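Local coordinates for protein (superoxide dismutase) (Sulfolobus acidocaldarius, PDB 1B06) that disposes of toxic superoxide radicals, using one iron ion per subunit to convert them to hydrogen peroxide and molecular oxygen, at residues L167-A175 against R184-V195. Sequence-based numbering, arbitrary orientation.
Sequences LIVDEFEHA and RGDYLNAWWNVV. With FE (Fe (III) ion), chain G.
Tyr187 OH of helix 184-191 donates a hydrogen bond of 2.8 Å to Asp170 O, at the end of strand 165-170, outermost in this chain's three-stranded sheet, in the C-terminal domain of the iron/manganese superoxide dismutase fold. The donor lies in the carbonyl plane. This bond ties the helix to the main chain of an iron ligand. Tyr187 OH is also hydrogen-bonded to Tyr87 OH. Asp170 OD2 binds the iron at 1.9 Å, and His174 NE2 binds it too; His33, His84 and water 3 complete the site. Asp170 OD1 accepts from Phe172 N in an Asx turn, so both carboxylate oxygens are engaged.

Two waters serve other polar groups. Water 1 donates to Ile168 O and accepts from Trp191 NE1. Water 2 donates to Glu171 O and accepts from Arg184 NH2, which also donates to Leu130 O. Glu171 OE1 sits 3.0 Å from Arg184 NE, over one guanidinium face. This salt bridge therefore rests on charge, with no N-H aimed at the oxygen. Glu171 OE2 is hydrogen-bonded to Thr136 OG1.

The rest of the contact is largely apolar. Trp191 CG is anti to its own N (chi1 167°), which turns one indole face toward Val169. Leu167 CG meets the indole edge. Val169 CG1 makes a CH-pi contact 3.4 Å from the centroid of the Trp191 five-membered ring; Val195 CG2 lies against the opposite face.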
ATOM      1  N   LEU A 167     -21.673  -6.550   5.537  1.00 16.92           N
ATOM      2  CA  LEU A 167     -21.296  -6.602   6.949  1.00 15.47           C
ATOM      3  C   LEU A 167     -19.926  -5.949   7.106  1.00 15.66           C
ATOM      4  O   LEU A 167     -19.067  -6.090   6.239  1.00 16.98           O
ATOM      5  CB  LEU A 167     -21.241  -8.063   7.418  1.00 15.12           C
ATOM      6  CG  LEU A 167     -21.016  -8.337   8.910  1.00 17.63           C
ATOM      7  CD1 LEU A 167     -22.218  -7.873   9.711  1.00 17.63           C
ATOM      8  CD2 LEU A 167     -20.783  -9.830   9.125  1.00 16.29           C
ATOM      9  N   ILE A 168     -19.708  -5.241   8.209  1.00 15.07           N
ATOM     10  CA  ILE A 168     -18.429  -4.570   8.398  1.00 12.89           C
ATOM     11  C   ILE A 168     -18.039  -4.313   9.851  1.00 13.00           C
ATOM     12  O   ILE A 168     -18.886  -4.004  10.688  1.00 15.81           O
ATOM     13  CB  ILE A 168     -18.430  -3.219   7.656  1.00 16.13           C
ATOM     14  CG1 ILE A 168     -17.051  -2.563   7.742  1.00 20.55           C
ATOM     15  CG2 ILE A 168     -19.498  -2.312   8.246  1.00 14.04           C
ATOM     16  CD1 ILE A 168     -16.811  -1.524   6.671  1.00 23.39           C
ATOM     17  N   VAL A 169     -16.746  -4.438  10.137  1.00 12.22           N
ATOM     18  CA  VAL A 169     -16.217  -4.191  11.476  1.00 12.60           C
ATOM     19  C   VAL A 169     -15.027  -3.260  11.382  1.00 11.40           C
ATOM     20  O   VAL A 169     -14.093  -3.521  10.619  1.00 10.70           O
ATOM     21  CB  VAL A 169     -15.675  -5.454  12.168  1.00 13.95           C
ATOM     22  CG1 VAL A 169     -15.975  -5.379  13.642  1.00 12.66           C
ATOM     23  CG2 VAL A 169     -16.235  -6.694  11.539  1.00 21.26           C
ATOM     24  N   ASP A 170     -15.053  -2.192  12.168  1.00  7.33           N
ATOM     25  CA  ASP A 170     -13.961  -1.229  12.196  1.00 10.81           C
ATOM     26  C   ASP A 170     -12.875  -1.828  13.071  1.00 12.10           C
ATOM     27  O   ASP A 170     -13.152  -2.255  14.193  1.00 16.33           O
ATOM     28  CB  ASP A 170     -14.440   0.094  12.802  1.00  9.91           C
ATOM     29  CG  ASP A 170     -13.421   1.213  12.664  1.00  9.58           C
ATOM     30  OD1 ASP A 170     -12.260   0.958  12.263  1.00  5.17           O
ATOM     31  OD2 ASP A 170     -13.790   2.365  12.966  1.00 17.80           O
ATOM     32  N   GLU A 171     -11.644  -1.866  12.567  1.00 12.54           N
ATOM     33  CA  GLU A 171     -10.545  -2.429  13.338  1.00 10.68           C
ATOM     34  C   GLU A 171      -9.405  -1.451  13.580  1.00 12.03           C
ATOM     35  O   GLU A 171      -8.286  -1.852  13.906  1.00 13.14           O
ATOM     36  CB  GLU A 171     -10.026  -3.705  12.670  1.00 14.56           C
ATOM     37  CG  GLU A 171     -10.884  -4.933  12.976  1.00 13.76           C
ATOM     38  CD  GLU A 171     -10.260  -6.218  12.470  1.00 18.47           C
ATOM     39  OE1 GLU A 171      -9.361  -6.764  13.150  1.00 15.50           O
ATOM     40  OE2 GLU A 171     -10.668  -6.681  11.387  1.00 19.07           O
ATOM     41  N   PHE A 172      -9.686  -0.165  13.405  1.00 11.49           N
ATOM     42  CA  PHE A 172      -8.691   0.861  13.690  1.00 10.38           C
ATOM     43  C   PHE A 172      -8.632   0.807  15.214  1.00 10.62           C
ATOM     44  O   PHE A 172      -9.649   0.559  15.860  1.00 10.12           O
ATOM     45  CB  PHE A 172      -9.194   2.235  13.251  1.00 13.04           C
ATOM     46  CG  PHE A 172      -8.697   2.664  11.901  1.00 14.72           C
ATOM     47  CD1 PHE A 172      -9.065   1.962  10.753  1.00 15.22           C
ATOM     48  CD2 PHE A 172      -7.868   3.779  11.773  1.00 16.25           C
ATOM     49  CE1 PHE A 172      -8.611   2.365   9.490  1.00 16.36           C
ATOM     50  CE2 PHE A 172      -7.408   4.192  10.520  1.00 19.93           C
ATOM     51  CZ  PHE A 172      -7.782   3.484   9.373  1.00 16.38           C
ATOM     52  N   GLU A 173      -7.465   1.037  15.797  1.00 14.61           N
ATOM     53  CA  GLU A 173      -7.343   0.975  17.252  1.00 12.94           C
ATOM     54  C   GLU A 173      -8.304   1.894  18.011  1.00 16.07           C
ATOM     55  O   GLU A 173      -8.717   1.565  19.123  1.00 17.28           O
ATOM     56  CB  GLU A 173      -5.901   1.270  17.664  1.00  7.01           C
ATOM     57  CG  GLU A 173      -4.946   0.173  17.261  1.00 10.19           C
ATOM     58  CD  GLU A 173      -3.506   0.529  17.508  1.00 10.99           C
ATOM     59  OE1 GLU A 173      -3.114   1.685  17.234  1.00 17.35           O
ATOM     60  OE2 GLU A 173      -2.757  -0.352  17.973  1.00 21.25           O
ATOM     61  N   HIS A 174      -8.667   3.032  17.417  1.00 12.76           N
ATOM     62  CA  HIS A 174      -9.579   3.970  18.071  1.00 13.58           C
ATOM     63  C   HIS A 174     -10.984   3.391  18.263  1.00 16.80           C
ATOM     64  O   HIS A 174     -11.796   3.927  19.020  1.00 16.00           O
ATOM     65  CB  HIS A 174      -9.658   5.279  17.276  1.00 13.63           C
ATOM     66  CG  HIS A 174     -10.354   5.156  15.953  1.00 12.35           C
ATOM     67  ND1 HIS A 174      -9.746   5.492  14.762  1.00 11.45           N
ATOM     68  CD2 HIS A 174     -11.617   4.785  15.635  1.00 14.76           C
ATOM     69  CE1 HIS A 174     -10.603   5.335  13.770  1.00 10.84           C
ATOM     70  NE2 HIS A 174     -11.747   4.907  14.273  1.00 12.33           N
ATOM     71  N   ALA A 175     -11.268   2.289  17.583  1.00 13.89           N
ATOM     72  CA  ALA A 175     -12.576   1.668  17.689  1.00 16.49           C
ATOM     73  C   ALA A 175     -12.764   0.846  18.961  1.00 15.89           C
ATOM     74  O   ALA A 175     -13.890   0.501  19.308  1.00 15.38           O
ATOM     75  CB  ALA A 175     -12.825   0.792  16.478  1.00 11.32           C
ATOM     76  N   ARG A 184      -7.714  -6.723  20.812  1.00 17.98           N
ATOM     77  CA  ARG A 184      -8.562  -6.657  19.633  1.00 14.16           C
ATOM     78  C   ARG A 184      -9.500  -7.861  19.508  1.00 16.08           C
ATOM     79  O   ARG A 184     -10.659  -7.720  19.104  1.00 16.61           O
ATOM     80  CB  ARG A 184      -7.671  -6.546  18.399  1.00 14.59           C
ATOM     81  CG  ARG A 184      -8.360  -6.018  17.161  1.00 15.82           C
ATOM     82  CD  ARG A 184      -7.862  -6.769  15.953  1.00 20.43           C
ATOM     83  NE  ARG A 184      -7.157  -5.907  15.018  1.00 23.68           N
ATOM     84  CZ  ARG A 184      -6.263  -6.337  14.136  1.00 20.62           C
ATOM     85  NH1 ARG A 184      -5.955  -7.625  14.065  1.00 16.23           N
ATOM     86  NH2 ARG A 184      -5.691  -5.476  13.308  1.00 23.96           N
ATOM     87  N   GLY A 185      -8.995  -9.043  19.855  1.00 12.82           N
ATOM     88  CA  GLY A 185      -9.797 -10.255  19.775  1.00  8.60           C
ATOM     89  C   GLY A 185     -11.016 -10.206  20.674  1.00 11.42           C
ATOM     90  O   GLY A 185     -12.082 -10.686  20.298  1.00 12.33           O
ATOM     91  N   ASP A 186     -10.856  -9.631  21.866  1.00 11.60           N
ATOM     92  CA  ASP A 186     -11.952  -9.497  22.820  1.00 11.09           C
ATOM     93  C   ASP A 186     -13.015  -8.567  22.251  1.00 11.45           C
ATOM     94  O   ASP A 186     -14.207  -8.802  22.426  1.00 14.14           O
ATOM     95  CB  ASP A 186     -11.438  -8.918  24.142  1.00 12.02           C
ATOM     96  CG  ASP A 186     -10.575  -9.894  24.907  1.00 16.67           C
ATOM     97  OD1 ASP A 186     -10.060 -10.853  24.291  1.00 17.16           O
ATOM     98  OD2 ASP A 186     -10.415  -9.702  26.129  1.00 17.93           O
ATOM     99  N   TYR A 187     -12.572  -7.507  21.577  1.00 10.66           N
ATOM    100  CA  TYR A 187     -13.482  -6.535  20.977  1.00  9.68           C
ATOM    101  C   TYR A 187     -14.302  -7.198  19.876  1.00 11.43           C
ATOM    102  O   TYR A 187     -15.513  -6.993  19.784  1.00 13.86           O
ATOM    103  CB  TYR A 187     -12.680  -5.351  20.414  1.00 11.75           C
ATOM    104  CG  TYR A 187     -13.351  -4.582  19.292  1.00 12.12           C
ATOM    105  CD1 TYR A 187     -14.507  -3.834  19.520  1.00 13.78           C
ATOM    106  CD2 TYR A 187     -12.813  -4.584  18.003  1.00 14.23           C
ATOM    107  CE1 TYR A 187     -15.113  -3.100  18.488  1.00 13.20           C
ATOM    108  CE2 TYR A 187     -13.409  -3.856  16.964  1.00 10.74           C
ATOM    109  CZ  TYR A 187     -14.556  -3.117  17.212  1.00 15.26           C
ATOM    110  OH  TYR A 187     -15.144  -2.406  16.185  1.00 13.75           O
ATOM    111  N   LEU A 188     -13.643  -8.007  19.050  1.00 12.16           N
ATOM    112  CA  LEU A 188     -14.331  -8.690  17.958  1.00 13.97           C
ATOM    113  C   LEU A 188     -15.407  -9.646  18.474  1.00 14.61           C
ATOM    114  O   LEU A 188     -16.469  -9.781  17.869  1.00 15.80           O
ATOM    115  CB  LEU A 188     -13.327  -9.449  17.087  1.00 15.46           C
ATOM    116  CG  LEU A 188     -12.388  -8.560  16.264  1.00 18.87           C
ATOM    117  CD1 LEU A 188     -11.216  -9.390  15.733  1.00 18.12           C
ATOM    118  CD2 LEU A 188     -13.173  -7.910  15.125  1.00 12.75           C
ATOM    119  N   ASN A 189     -15.134 -10.309  19.593  1.00 11.77           N
ATOM    120  CA  ASN A 189     -16.105 -11.223  20.177  1.00 11.52           C
ATOM    121  C   ASN A 189     -17.308 -10.444  20.703  1.00 14.80           C
ATOM    122  O   ASN A 189     -18.445 -10.902  20.607  1.00 18.05           O
ATOM    123  CB  ASN A 189     -15.467 -12.013  21.315  1.00 14.33           C
ATOM    124  CG  ASN A 189     -14.789 -13.269  20.829  1.00 21.19           C
ATOM    125  OD1 ASN A 189     -15.154 -13.813  19.788  1.00 21.50           O
ATOM    126  ND2 ASN A 189     -13.793 -13.738  21.577  1.00 23.55           N
ATOM    127  N   ALA A 190     -17.060  -9.263  21.257  1.00 15.35           N
ATOM    128  CA  ALA A 190     -18.139  -8.432  21.785  1.00 15.33           C
ATOM    129  C   ALA A 190     -19.003  -7.863  20.663  1.00 18.29           C
ATOM    130  O   ALA A 190     -20.231  -7.813  20.776  1.00 17.28           O
ATOM    131  CB  ALA A 190     -17.566  -7.289  22.609  1.00 11.43           C
ATOM    132  N   TRP A 191     -18.347  -7.434  19.585  1.00 18.17           N
ATOM    133  CA  TRP A 191     -19.019  -6.843  18.432  1.00 12.82           C
ATOM    134  C   TRP A 191     -20.165  -7.697  17.877  1.00 15.41           C
ATOM    135  O   TRP A 191     -21.184  -7.160  17.445  1.00 14.39           O
ATOM    136  CB  TRP A 191     -17.984  -6.546  17.336  1.00 13.35           C
ATOM    137  CG  TRP A 191     -18.579  -6.220  15.989  1.00 17.73           C
ATOM    138  CD1 TRP A 191     -19.214  -5.064  15.625  1.00 15.09           C
ATOM    139  CD2 TRP A 191     -18.637  -7.084  14.846  1.00 14.11           C
ATOM    140  NE1 TRP A 191     -19.666  -5.159  14.328  1.00 13.92           N
ATOM    141  CE2 TRP A 191     -19.324  -6.388  13.829  1.00 14.04           C
ATOM    142  CE3 TRP A 191     -18.174  -8.381  14.585  1.00 13.82           C
ATOM    143  CZ2 TRP A 191     -19.562  -6.946  12.569  1.00 15.83           C
ATOM    144  CZ3 TRP A 191     -18.413  -8.938  13.331  1.00 13.61           C
ATOM    145  CH2 TRP A 191     -19.101  -8.219  12.340  1.00 13.94           C
ATOM    146  N   TRP A 192     -20.009  -9.018  17.893  1.00 17.03           N
ATOM    147  CA  TRP A 192     -21.052  -9.909  17.384  1.00 15.95           C
ATOM    148  C   TRP A 192     -22.394  -9.691  18.092  1.00 19.84           C
ATOM    149  O   TRP A 192     -23.455  -9.970  17.529  1.00 20.30           O
ATOM    150  CB  TRP A 192     -20.636 -11.379  17.541  1.00 13.00           C
ATOM    151  CG  TRP A 192     -19.568 -11.833  16.576  1.00 13.07           C
ATOM    152  CD1 TRP A 192     -18.274 -12.141  16.878  1.00 11.47           C
ATOM    153  CD2 TRP A 192     -19.708 -12.038  15.161  1.00 13.54           C
ATOM    154  NE1 TRP A 192     -17.599 -12.521  15.745  1.00 14.69           N
ATOM    155  CE2 TRP A 192     -18.455 -12.467  14.676  1.00 11.87           C
ATOM    156  CE3 TRP A 192     -20.771 -11.899  14.257  1.00 15.51           C
ATOM    157  CZ2 TRP A 192     -18.232 -12.761  13.324  1.00 14.97           C
ATOM    158  CZ3 TRP A 192     -20.548 -12.192  12.911  1.00 12.75           C
ATOM    159  CH2 TRP A 192     -19.288 -12.619  12.461  1.00 16.04           C
ATOM    160  N   ASN A 193     -22.348  -9.183  19.321  1.00 16.66           N
ATOM    161  CA  ASN A 193     -23.565  -8.949  20.095  1.00 17.82           C
ATOM    162  C   ASN A 193     -24.361  -7.713  19.693  1.00 19.90           C
ATOM    163  O   ASN A 193     -25.501  -7.544  20.131  1.00 19.19           O
ATOM    164  CB  ASN A 193     -23.227  -8.844  21.581  1.00 18.68           C
ATOM    165  CG  ASN A 193     -22.743 -10.151  22.152  1.00 18.30           C
ATOM    166  OD1 ASN A 193     -23.433 -11.162  22.081  1.00 24.86           O
ATOM    167  ND2 ASN A 193     -21.548 -10.140  22.719  1.00 18.80           N
ATOM    168  N   VAL A 194     -23.769  -6.842  18.877  1.00 19.58           N
ATOM    169  CA  VAL A 194     -24.465  -5.632  18.448  1.00 19.41           C
ATOM    170  C   VAL A 194     -24.640  -5.542  16.939  1.00 18.55           C
ATOM    171  O   VAL A 194     -25.054  -4.509  16.418  1.00 22.20           O
ATOM    172  CB  VAL A 194     -23.741  -4.352  18.932  1.00 21.32           C
ATOM    173  CG1 VAL A 194     -23.878  -4.220  20.439  1.00 23.21           C
ATOM    174  CG2 VAL A 194     -22.270  -4.384  18.521  1.00 19.19           C
ATOM    175  N   VAL A 195     -24.335  -6.622  16.233  1.00 17.24           N
ATOM    176  CA  VAL A 195     -24.474  -6.618  14.783  1.00 17.59           C
ATOM    177  C   VAL A 195     -25.943  -6.476  14.403  1.00 18.86           C
ATOM    178  O   VAL A 195     -26.798  -7.170  14.942  1.00 22.45           O
ATOM    179  CB  VAL A 195     -23.914  -7.917  14.159  1.00 17.84           C
ATOM    180  CG1 VAL A 195     -24.332  -8.019  12.711  1.00 11.30           C
ATOM    181  CG2 VAL A 195     -22.402  -7.932  14.264  1.00 16.24           C
TER
HETATM  182 FE    FE G 322     -13.228   4.139  13.009  1.00 18.06          FE
HETATM  183  O   HOH W   1     -21.262  -3.902  12.179  1.00 18.91           O
HETATM  184  O   HOH W   2      -6.134  -2.723  14.819  1.00  9.84           O
HETATM  185  O   HOH W   3     -11.963   3.723  11.413  1.00 15.16           O